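Local atomic coordinates of sortase (PDB entry 5UTT), a protein that probably acts as a transpeptidase that cuts the sorting signals of surface proteins and attaches those proteins to the cell wall of Actinomyces oris. Residues F76-H81 with N87-I92; D99-S104 with W163-K168; Y171-D174 with R179-S182. One frame throughout, in Å; residues are numbered along the deposited sequence.

Interaction 1: residues F76-H81 with N87-I92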
loop_
_atom_site.group_PDB
_atom_site.type_symbol
_atom_site.label_atom_id
_atom_site.label_comp_id
_atom_site.label_asym_id
_atom_site.label_seq_id
_atom_site.Cartn_x
_atom_site.Cartn_y
_atom_site.Cartn_z
ATOM N N PHE A 76 -4.969 -1.540 6.196
ATOM C CA PHE A 76 -3.509 -1.300 6.330
ATOM C C PHE A 76 -3.201 -0.108 5.428
ATOM O O PHE A 76 -3.125 -0.249 4.203
ATOM C CB PHE A 76 -2.741 -2.545 5.923
ATOM C CG PHE A 76 -1.230 -2.367 5.920
ATOM C CD1 PHE A 76 -0.533 -2.419 7.106
ATOM C CD2 PHE A 76 -0.532 -2.247 4.726
ATOM C CE1 PHE A 76 0.859 -2.269 7.124
ATOM C CE2 PHE A 76 0.870 -2.100 4.729
ATOM C CZ PHE A 76 1.546 -2.114 5.919
ATOM N N ALA A 77 -2.988 1.063 5.998
ATOM C CA ALA A 77 -2.909 2.238 5.173
ATOM C C ALA A 77 -1.470 2.717 5.152
ATOM O O ALA A 77 -0.769 2.695 6.192
ATOM C CB ALA A 77 -3.823 3.314 5.691
ATOM N N ILE A 78 -1.033 3.085 3.973
ATOM C CA ILE A 78 0.354 3.578 3.817
ATOM C C ILE A 78 0.413 4.865 3.022
ATOM O O ILE A 78 -0.296 5.087 2.045
ATOM C CB ILE A 78 1.270 2.490 3.190
ATOM C CG1 ILE A 78 0.751 2.064 1.824
ATOM C CG2 ILE A 78 1.467 1.284 4.135
ATOM C CD1 ILE A 78 1.681 1.130 1.100
ATOM N N ALA A 79 1.339 5.726 3.431
ATOM C CA ALA A 79 1.586 7.008 2.777
ATOM C C ALA A 79 2.870 6.932 1.984
ATOM O O ALA A 79 3.807 6.236 2.375
ATOM C CB ALA A 79 1.692 8.108 3.851
ATOM N N GLY A 80 2.925 7.648 0.875
ATOM C CA GLY A 80 4.127 7.806 0.095
ATOM C C GLY A 80 4.259 9.152 -0.549
ATOM O O GLY A 80 3.287 9.820 -0.886
ATOM N N HIS A 81 5.501 9.623 -0.652
ATOM C CA HIS A 81 5.729 10.811 -1.394
ATOM C C HIS A 81 5.395 10.622 -2.874
ATOM O O HIS A 81 5.621 9.580 -3.449
ATOM C CB HIS A 81 7.202 11.196 -1.287
ATOM C CG HIS A 81 7.565 11.930 -0.044
ATOM N ND1 HIS A 81 6.649 12.376 0.881
ATOM C CD2 HIS A 81 8.775 12.369 0.387
ATOM C CE1 HIS A 81 7.276 13.012 1.856
ATOM N NE2 HIS A 81 8.563 13.048 1.565
ATOM N N ASN A 87 11.910 5.283 -5.879
ATOM C CA ASN A 87 10.601 4.716 -5.490
ATOM C C ASN A 87 9.726 5.833 -4.984
ATOM O O ASN A 87 10.155 6.642 -4.175
ATOM C CB ASN A 87 10.739 3.670 -4.387
ATOM C CG ASN A 87 11.199 2.320 -4.901
ATOM O OD1 ASN A 87 10.553 1.719 -5.793
ATOM N ND2 ASN A 87 12.254 1.784 -4.295
ATOM N N SER A 88 8.472 5.848 -5.411
ATOM C CA SER A 88 7.528 6.880 -5.044
ATOM C C SER A 88 6.112 6.461 -5.443
ATOM O O SER A 88 5.962 5.496 -6.160
ATOM C CB SER A 88 7.792 8.141 -5.797
ATOM O OG SER A 88 7.456 7.967 -7.174
ATOM N N PHE A 89 5.110 7.259 -5.104
ATOM C CA PHE A 89 3.705 6.994 -5.571
ATOM C C PHE A 89 3.392 7.917 -6.776
ATOM O O PHE A 89 2.255 8.373 -7.017
ATOM C CB PHE A 89 2.696 7.208 -4.419
ATOM C CG PHE A 89 2.711 6.152 -3.326
ATOM C CD1 PHE A 89 3.622 5.107 -3.326
ATOM C CD2 PHE A 89 1.790 6.213 -2.292
ATOM C CE1 PHE A 89 3.586 4.132 -2.349
ATOM C CE2 PHE A 89 1.771 5.240 -1.307
ATOM C CZ PHE A 89 2.680 4.228 -1.316
ATOM N N ARG A 90 4.437 8.293 -7.525
ATOM C CA ARG A 90 4.269 9.241 -8.608
ATOM C C ARG A 90 3.102 8.905 -9.517
ATOM O O ARG A 90 2.353 9.810 -9.936
ATOM C CB ARG A 90 5.532 9.258 -9.455
ATOM C CG ARG A 90 5.505 10.286 -10.565
ATOM C CD ARG A 90 6.760 10.122 -11.394
ATOM N NE ARG A 90 6.941 11.219 -12.301
ATOM C CZ ARG A 90 7.900 11.274 -13.220
ATOM N NH1 ARG A 90 8.763 10.266 -13.350
ATOM N NH2 ARG A 90 7.991 12.334 -14.011
ATOM N N ARG A 91 2.980 7.629 -9.858
ATOM C CA ARG A 91 2.066 7.214 -10.901
ATOM C C ARG A 91 0.934 6.467 -10.265
ATOM O O ARG A 91 0.419 5.543 -10.838
ATOM C CB ARG A 91 2.767 6.453 -12.034
ATOM C CG ARG A 91 3.611 7.351 -12.934
ATOM C CD ARG A 91 2.746 8.011 -14.002
ATOM N NE ARG A 91 1.874 9.098 -13.512
ATOM C CZ ARG A 91 2.265 10.349 -13.311
ATOM N NH1 ARG A 91 3.538 10.739 -13.533
ATOM N NH2 ARG A 91 1.377 11.240 -12.887
ATOM N N ILE A 92 0.527 6.935 -9.083
ATOM C CA ILE A 92 -0.670 6.399 -8.416
ATOM C C ILE A 92 -1.894 6.460 -9.326
ATOM O O ILE A 92 -2.839 5.655 -9.166
ATOM C CB ILE A 92 -0.897 7.126 -7.079
ATOM C CG1 ILE A 92 -1.871 6.327 -6.188
ATOM C CG2 ILE A 92 -1.343 8.556 -7.288
ATOM C CD1 ILE A 92 -1.879 6.751 -4.740
#

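Interaction 2: residues D99-S104 with W163-K168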
loop_
_atom_site.group_PDB
_atom_site.type_symbol
_atom_site.label_atom_id
_atom_site.label_comp_id
_atom_site.label_asym_id
_atom_site.label_seq_id
_atom_site.Cartn_x
_atom_site.Cartn_y
_atom_site.Cartn_z
ATOM N N ASP A 99 -6.466 -3.683 -10.823
ATOM C CA ASP A 99 -5.008 -3.724 -10.781
ATOM C C ASP A 99 -4.484 -4.270 -9.457
ATOM O O ASP A 99 -5.070 -4.037 -8.382
ATOM C CB ASP A 99 -4.468 -2.316 -11.010
ATOM C CG ASP A 99 -4.690 -1.833 -12.427
ATOM O OD1 ASP A 99 -4.796 -2.671 -13.355
ATOM O OD2 ASP A 99 -4.729 -0.615 -12.635
ATOM N N GLU A 100 -3.347 -4.966 -9.511
ATOM C CA GLU A 100 -2.807 -5.579 -8.319
ATOM C C GLU A 100 -1.929 -4.658 -7.517
ATOM O O GLU A 100 -1.102 -3.908 -8.098
ATOM C CB GLU A 100 -1.958 -6.790 -8.697
ATOM C CG GLU A 100 -2.821 -8.025 -8.983
ATOM C CD GLU A 100 -2.046 -9.260 -9.365
ATOM O OE1 GLU A 100 -0.869 -9.146 -9.744
ATOM O OE2 GLU A 100 -2.628 -10.385 -9.268
ATOM N N ILE A 101 -2.072 -4.719 -6.201
ATOM C CA ILE A 101 -1.128 -4.068 -5.263
ATOM C C ILE A 101 -0.562 -5.182 -4.384
ATOM O O ILE A 101 -1.313 -5.919 -3.702
ATOM C CB ILE A 101 -1.817 -2.980 -4.434
ATOM C CG1 ILE A 101 -2.321 -1.850 -5.354
ATOM C CG2 ILE A 101 -0.915 -2.415 -3.349
ATOM C CD1 ILE A 101 -3.013 -0.749 -4.605
ATOM N N ILE A 102 0.743 -5.352 -4.402
ATOM C CA ILE A 102 1.357 -6.566 -3.830
ATOM C C ILE A 102 2.301 -6.137 -2.745
ATOM O O ILE A 102 3.180 -5.242 -2.992
ATOM C CB ILE A 102 2.072 -7.424 -4.892
ATOM C CG1 ILE A 102 1.075 -7.830 -5.996
ATOM C CG2 ILE A 102 2.777 -8.627 -4.239
ATOM C CD1 ILE A 102 1.690 -8.573 -7.150
ATOM N N VAL A 103 2.150 -6.746 -1.548
ATOM C CA VAL A 103 3.124 -6.547 -0.503
ATOM C C VAL A 103 3.931 -7.809 -0.255
ATOM O O VAL A 103 3.387 -8.886 -0.044
ATOM C CB VAL A 103 2.537 -5.972 0.807
ATOM C CG1 VAL A 103 3.663 -5.666 1.787
ATOM C CG2 VAL A 103 1.669 -4.770 0.489
ATOM N N SER A 104 5.234 -7.688 -0.281
ATOM C CA SER A 104 6.070 -8.836 0.081
ATOM C C SER A 104 6.612 -8.657 1.506
ATOM O O SER A 104 7.219 -7.634 1.837
ATOM C CB SER A 104 7.174 -9.074 -0.939
ATOM O OG SER A 104 8.161 -8.070 -0.926
ATOM N N TRP A 163 -4.604 11.955 -3.308
ATOM C CA TRP A 163 -5.050 10.827 -4.125
ATOM C C TRP A 163 -4.960 9.543 -3.302
ATOM O O TRP A 163 -3.905 9.156 -2.791
ATOM C CB TRP A 163 -4.219 10.733 -5.399
ATOM C CG TRP A 163 -4.786 9.789 -6.403
ATOM C CD1 TRP A 163 -4.922 8.420 -6.305
ATOM C CD2 TRP A 163 -5.182 10.131 -7.726
ATOM N NE1 TRP A 163 -5.414 7.907 -7.488
ATOM C CE2 TRP A 163 -5.603 8.953 -8.365
ATOM C CE3 TRP A 163 -5.273 11.344 -8.423
ATOM C CZ2 TRP A 163 -6.076 8.966 -9.653
ATOM C CZ3 TRP A 163 -5.742 11.347 -9.695
ATOM C CH2 TRP A 163 -6.131 10.165 -10.306
ATOM N N ILE A 164 -6.098 8.847 -3.208
ATOM C CA ILE A 164 -6.247 7.672 -2.353
ATOM C C ILE A 164 -6.608 6.477 -3.230
ATOM O O ILE A 164 -7.495 6.569 -4.042
ATOM C CB ILE A 164 -7.405 7.818 -1.364
ATOM C CG1 ILE A 164 -7.362 9.170 -0.652
ATOM C CG2 ILE A 164 -7.437 6.636 -0.377
ATOM C CD1 ILE A 164 -6.126 9.361 0.191
ATOM N N VAL A 165 -5.887 5.370 -3.068
ATOM C CA VAL A 165 -6.255 4.106 -3.739
ATOM C C VAL A 165 -6.601 3.046 -2.708
ATOM O O VAL A 165 -5.821 2.764 -1.820
ATOM C CB VAL A 165 -5.150 3.578 -4.689
ATOM C CG1 VAL A 165 -5.490 2.197 -5.294
ATOM C CG2 VAL A 165 -4.937 4.557 -5.797
ATOM N N HIS A 166 -7.761 2.426 -2.890
ATOM C CA HIS A 166 -8.154 1.276 -2.050
ATOM C C HIS A 166 -8.051 -0.061 -2.811
ATOM O O HIS A 166 -8.440 -0.140 -3.969
ATOM C CB HIS A 166 -9.613 1.445 -1.575
ATOM C CG HIS A 166 -9.816 2.567 -0.614
ATOM N ND1 HIS A 166 -10.755 3.562 -0.797
ATOM C CD2 HIS A 166 -9.135 2.899 0.503
ATOM C CE1 HIS A 166 -10.679 4.419 0.204
ATOM N NE2 HIS A 166 -9.692 4.048 0.996
ATOM N N ALA A 167 -7.542 -1.096 -2.150
ATOM C CA ALA A 167 -7.440 -2.441 -2.722
ATOM C C ALA A 167 -7.886 -3.473 -1.679
ATOM O O ALA A 167 -7.494 -3.420 -0.519
ATOM C CB ALA A 167 -6.035 -2.746 -3.250
ATOM N N LYS A 168 -8.779 -4.359 -2.115
ATOM C CA LYS A 168 -9.298 -5.439 -1.271
ATOM C C LYS A 168 -8.448 -6.714 -1.408
ATOM O O LYS A 168 -8.033 -7.077 -2.506
ATOM C CB LYS A 168 -10.751 -5.711 -1.666
ATOM C CG LYS A 168 -11.432 -6.754 -0.794
ATOM C CD LYS A 168 -12.939 -6.793 -1.056
ATOM C CE LYS A 168 -13.538 -8.029 -0.434
ATOM N NZ LYS A 168 -15.026 -8.048 -0.457
#

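Interaction 3: residues Y171-D174 with R179-S182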
loop_
_atom_site.group_PDB
_atom_site.type_symbol
_atom_site.label_atom_id
_atom_site.label_comp_id
_atom_site.label_asym_id
_atom_site.label_seq_id
_atom_site.Cartn_x
_atom_site.Cartn_y
_atom_site.Cartn_z
ATOM N N TYR A 171 -5.614 -12.757 -2.528
ATOM C CA TYR A 171 -5.035 -14.029 -2.093
ATOM C C TYR A 171 -3.677 -13.784 -1.479
ATOM O O TYR A 171 -3.151 -12.662 -1.543
ATOM C CB TYR A 171 -4.904 -14.985 -3.282
ATOM C CG TYR A 171 -3.989 -14.513 -4.378
ATOM C CD1 TYR A 171 -2.625 -14.812 -4.333
ATOM C CD2 TYR A 171 -4.468 -13.777 -5.446
ATOM C CE1 TYR A 171 -1.780 -14.400 -5.333
ATOM C CE2 TYR A 171 -3.619 -13.357 -6.457
ATOM C CZ TYR A 171 -2.275 -13.678 -6.373
ATOM O OH TYR A 171 -1.411 -13.271 -7.339
ATOM N N TRP A 172 -3.122 -14.831 -0.886
ATOM C CA TRP A 172 -1.751 -14.768 -0.385
ATOM C C TRP A 172 -0.961 -15.990 -0.800
ATOM O O TRP A 172 -1.509 -16.973 -1.253
ATOM C CB TRP A 172 -1.715 -14.609 1.132
ATOM C CG TRP A 172 -2.327 -15.785 1.949
ATOM C CD1 TRP A 172 -3.657 -16.074 2.110
ATOM C CD2 TRP A 172 -1.613 -16.777 2.700
ATOM N NE1 TRP A 172 -3.804 -17.181 2.934
ATOM C CE2 TRP A 172 -2.565 -17.639 3.286
ATOM C CE3 TRP A 172 -0.257 -17.022 2.940
ATOM C CZ2 TRP A 172 -2.193 -18.705 4.100
ATOM C CZ3 TRP A 172 0.111 -18.088 3.717
ATOM C CH2 TRP A 172 -0.861 -18.918 4.305
ATOM N N MET A 173 0.349 -15.901 -0.675
ATOM C CA MET A 173 1.215 -17.039 -0.967
ATOM C C MET A 173 2.310 -17.132 0.064
ATOM O O MET A 173 2.801 -16.096 0.540
ATOM C CB MET A 173 1.822 -16.920 -2.355
ATOM C CG MET A 173 0.822 -16.783 -3.492
ATOM S SD MET A 173 1.601 -16.686 -5.126
ATOM C CE MET A 173 2.267 -18.337 -5.241
ATOM N N ASP A 174 2.711 -18.357 0.410
ATOM C CA ASP A 174 3.933 -18.577 1.179
ATOM C C ASP A 174 5.110 -18.250 0.268
ATOM O O ASP A 174 5.218 -18.817 -0.808
ATOM C CB ASP A 174 4.005 -20.052 1.616
ATOM C CG ASP A 174 5.052 -20.307 2.668
ATOM O OD1 ASP A 174 6.144 -19.693 2.607
ATOM O OD2 ASP A 174 4.787 -21.160 3.553
ATOM N N ARG A 179 5.424 -17.279 -5.883
ATOM C CA ARG A 179 5.165 -15.856 -5.948
ATOM C C ARG A 179 4.155 -15.559 -7.070
ATOM O O ARG A 179 3.926 -16.407 -7.951
ATOM C CB ARG A 179 6.476 -15.098 -6.119
ATOM C CG ARG A 179 7.037 -15.158 -7.516
ATOM C CD ARG A 179 8.423 -14.488 -7.529
ATOM N NE ARG A 179 8.991 -14.535 -8.862
ATOM C CZ ARG A 179 10.302 -14.478 -9.150
ATOM N NH1 ARG A 179 11.205 -14.377 -8.200
ATOM N NH2 ARG A 179 10.690 -14.539 -10.403
ATOM N N PRO A 180 3.513 -14.376 -7.027
ATOM C CA PRO A 180 2.544 -14.055 -8.062
ATOM C C PRO A 180 3.123 -14.009 -9.462
ATOM O O PRO A 180 4.260 -13.553 -9.660
ATOM C CB PRO A 180 2.060 -12.662 -7.662
ATOM C CG PRO A 180 2.257 -12.622 -6.203
ATOM C CD PRO A 180 3.558 -13.323 -6.001
ATOM N N GLU A 181 2.306 -14.378 -10.434
ATOM C CA GLU A 181 2.739 -14.393 -11.833
ATOM C C GLU A 181 3.168 -13.037 -12.347
ATOM O O GLU A 181 4.059 -12.977 -13.192
ATOM C CB GLU A 181 1.647 -14.940 -12.744
ATOM C CG GLU A 181 1.514 -16.463 -12.684
ATOM C CD GLU A 181 2.667 -17.216 -13.348
ATOM O OE1 GLU A 181 3.004 -16.902 -14.519
ATOM O OE2 GLU A 181 3.235 -18.134 -12.717
ATOM N N SER A 182 2.541 -11.978 -11.838
ATOM C CA SER A 182 2.868 -10.597 -12.243
ATOM C C SER A 182 4.258 -10.154 -11.788
ATOM O O SER A 182 4.806 -9.178 -12.318
ATOM C CB SER A 182 1.856 -9.611 -11.673
ATOM O OG SER A 182 1.813 -9.687 -10.251
#

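Interaction 1: residues F76-H81 with N87-I92
F89 packs on G80 and bonds to H81 in a buried contact between strand 74-79 and the loop that follows it. The contact lies inside the sortase domain, where the chain leaves the sheet and turns back on itself. G80 CA sits over one face of the F89 ring, 3.9 Å from its centroid and 18° off the ring normal. This is a CH-pi contact. G80 brings no side chain, so the ring can lie close to the backbone. G80 N is 3.4 Å from F89 CE2. At the ring edge, in its plane, I78 O comes to 3.9 Å from F89 CE2. I78 crosses F89 at about a right angle and touches it with its end, CD1 to F89 CZ at 4.1 Å. The ring is placed by its first torsion: F89 CG stands beside its own backbone N (chi1 -72°), the same N that holds H81. F89 N donates to H81 O at 2.9 Å, and the bond is almost perfectly straight (179°).

The loop has its own internal bonds. S88 OG accepts from R90 N at 3.1 Å in an ST turn. A type I turn from F89 to I92 overlaps it, closed by I92 N to F89 O at 3.1 Å. Around the contact, M45, L32 and L146 also touch F89. R90 makes a salt bridge with E156. H81 NE2 bonds to D57.

The A79-G80-H81 sequence, where strand 74-79 gives way to the loop, is consistent with H81 being the active-site histidine of sortases. The chemistry is mixed: a phenyl face takes the glycine CH group, and one straight bond takes up the H81 carbonyl. Together they tie the backbone around H81 to the loop that follows it.

Interaction 2: residues D99-S104 with W163-K168
I101 points its end across the interior of the sortase beta-barrel at V165 and A167. Strands 100-104 and 161-174 are not neighbours in the sheet. Strand 108-120 lies between them in the strand order and pairs with both. The contact is therefore made by side chains alone, with no hydrogen bond across it. The nearest CA atoms, I101 CA and A167 CA, are 7.0 Å apart.

All three residues direct CB toward the opposite strand. I101 is the long partner. Its CG1 stands beside the backbone N (chi1 -63°), and CD1 then runs on fully extended (chi2 180°). This carries the methyl far enough to meet both partners at once. V165 meets it with CG1, which lies opposite its own backbone N (chi1 175°). The side chains of I101 and V165 cross obliquely. The other V165 branch, CG2, turns to the edge of the W163 ring and lies in the plane of that ring. A167 offers only CB, and this methyl meets the same end of I101. The short alanine and the branched valine thus receive one isoleucine methyl between them.

The alternation of the strand puts H166, between these two, on the other side. Its CB points away from strand 100-104, and H166 NE2 bonds to V127 O. On the inner side, L32 of strand 28-33 touches I101, and I92 touches V165. These neighbours extend the apolar interior. The contact joins two walls of the barrel by van der Waals packing, with no polar side-chain atom taking part.

I101 CD1 is 3.9 Å from V165 CG1 and 3.9 Å from A167 CB. The two directions stand at nearly a right angle, which leaves V165 CG1 and A167 CB 5.4 Å apart.

Interaction 3: residues Y171-D174 with R179-S182
R179 meets M173 through its backbone, while its side chain starts off in the other direction. M173 belongs to the last part of strand 161-174, and segment 179-182 is the chain that returns after it. M173 CE is 3.4 Å from R179 N and 3.7 Å from R179 O. The thioether bends at its last torsion (chi3 67°), which brings the methyl to the R179 backbone. The sulfur lies against the next peptide, with M173 SD at 3.4 Å from R179 C.

P180 comes next and is buried. M173 SD is 3.6 Å from P180 N and 4.0 Å from P180 CD, so the sulfur lies beside the N-CD side of the proline ring. Y171 takes the other end of that ring. Y171 approaches P180 at a slant, with its hydroxyl leading, and Y171 OH reaches P180 CB at 3.5 Å and P180 CG at 3.9 Å. The tyrosine ring itself has M173 CG at its edge, in plane, so the two side chains of the strand also touch each other. W109 and V111 of strand 108-120 also touch P180, as does I102 of strand 100-104.

The chain then passes E181 to S182. The hydroxyl of S182 turns to another partner, the carboxylate of E100.

No hydrogen bond crosses between the two segments. P180 N carries no proton to donate. The methionine and the tyrosine meet R179 and P180 mainly by van der Waals contact, so the fit rests largely on shape, and lays the returning chain against the end of the long strand.

How the interactions relate
Interactions 1 and 2 have centres about 10 Å apart and touch through I92. I92 CG1 packs on V165 CG2 at 3.6 Å, so the loop of interaction 1 joins the barrel interior at interaction 2. Interactions 2 and 3 share strand 161-174, and their centres lie about 14 Å apart. They meet through a probable hydrogen bond, E100 OE1 to S182 OG at 2.8 Å, and through I102 CD1 on P180 CB at 4.1 Å. Interactions 1 and 3 do not touch; their nearest atoms are about 12 Å apart. Interaction 1 includes H81, probably the active-site histidine, and interaction 3 lies farthest from the chain centre.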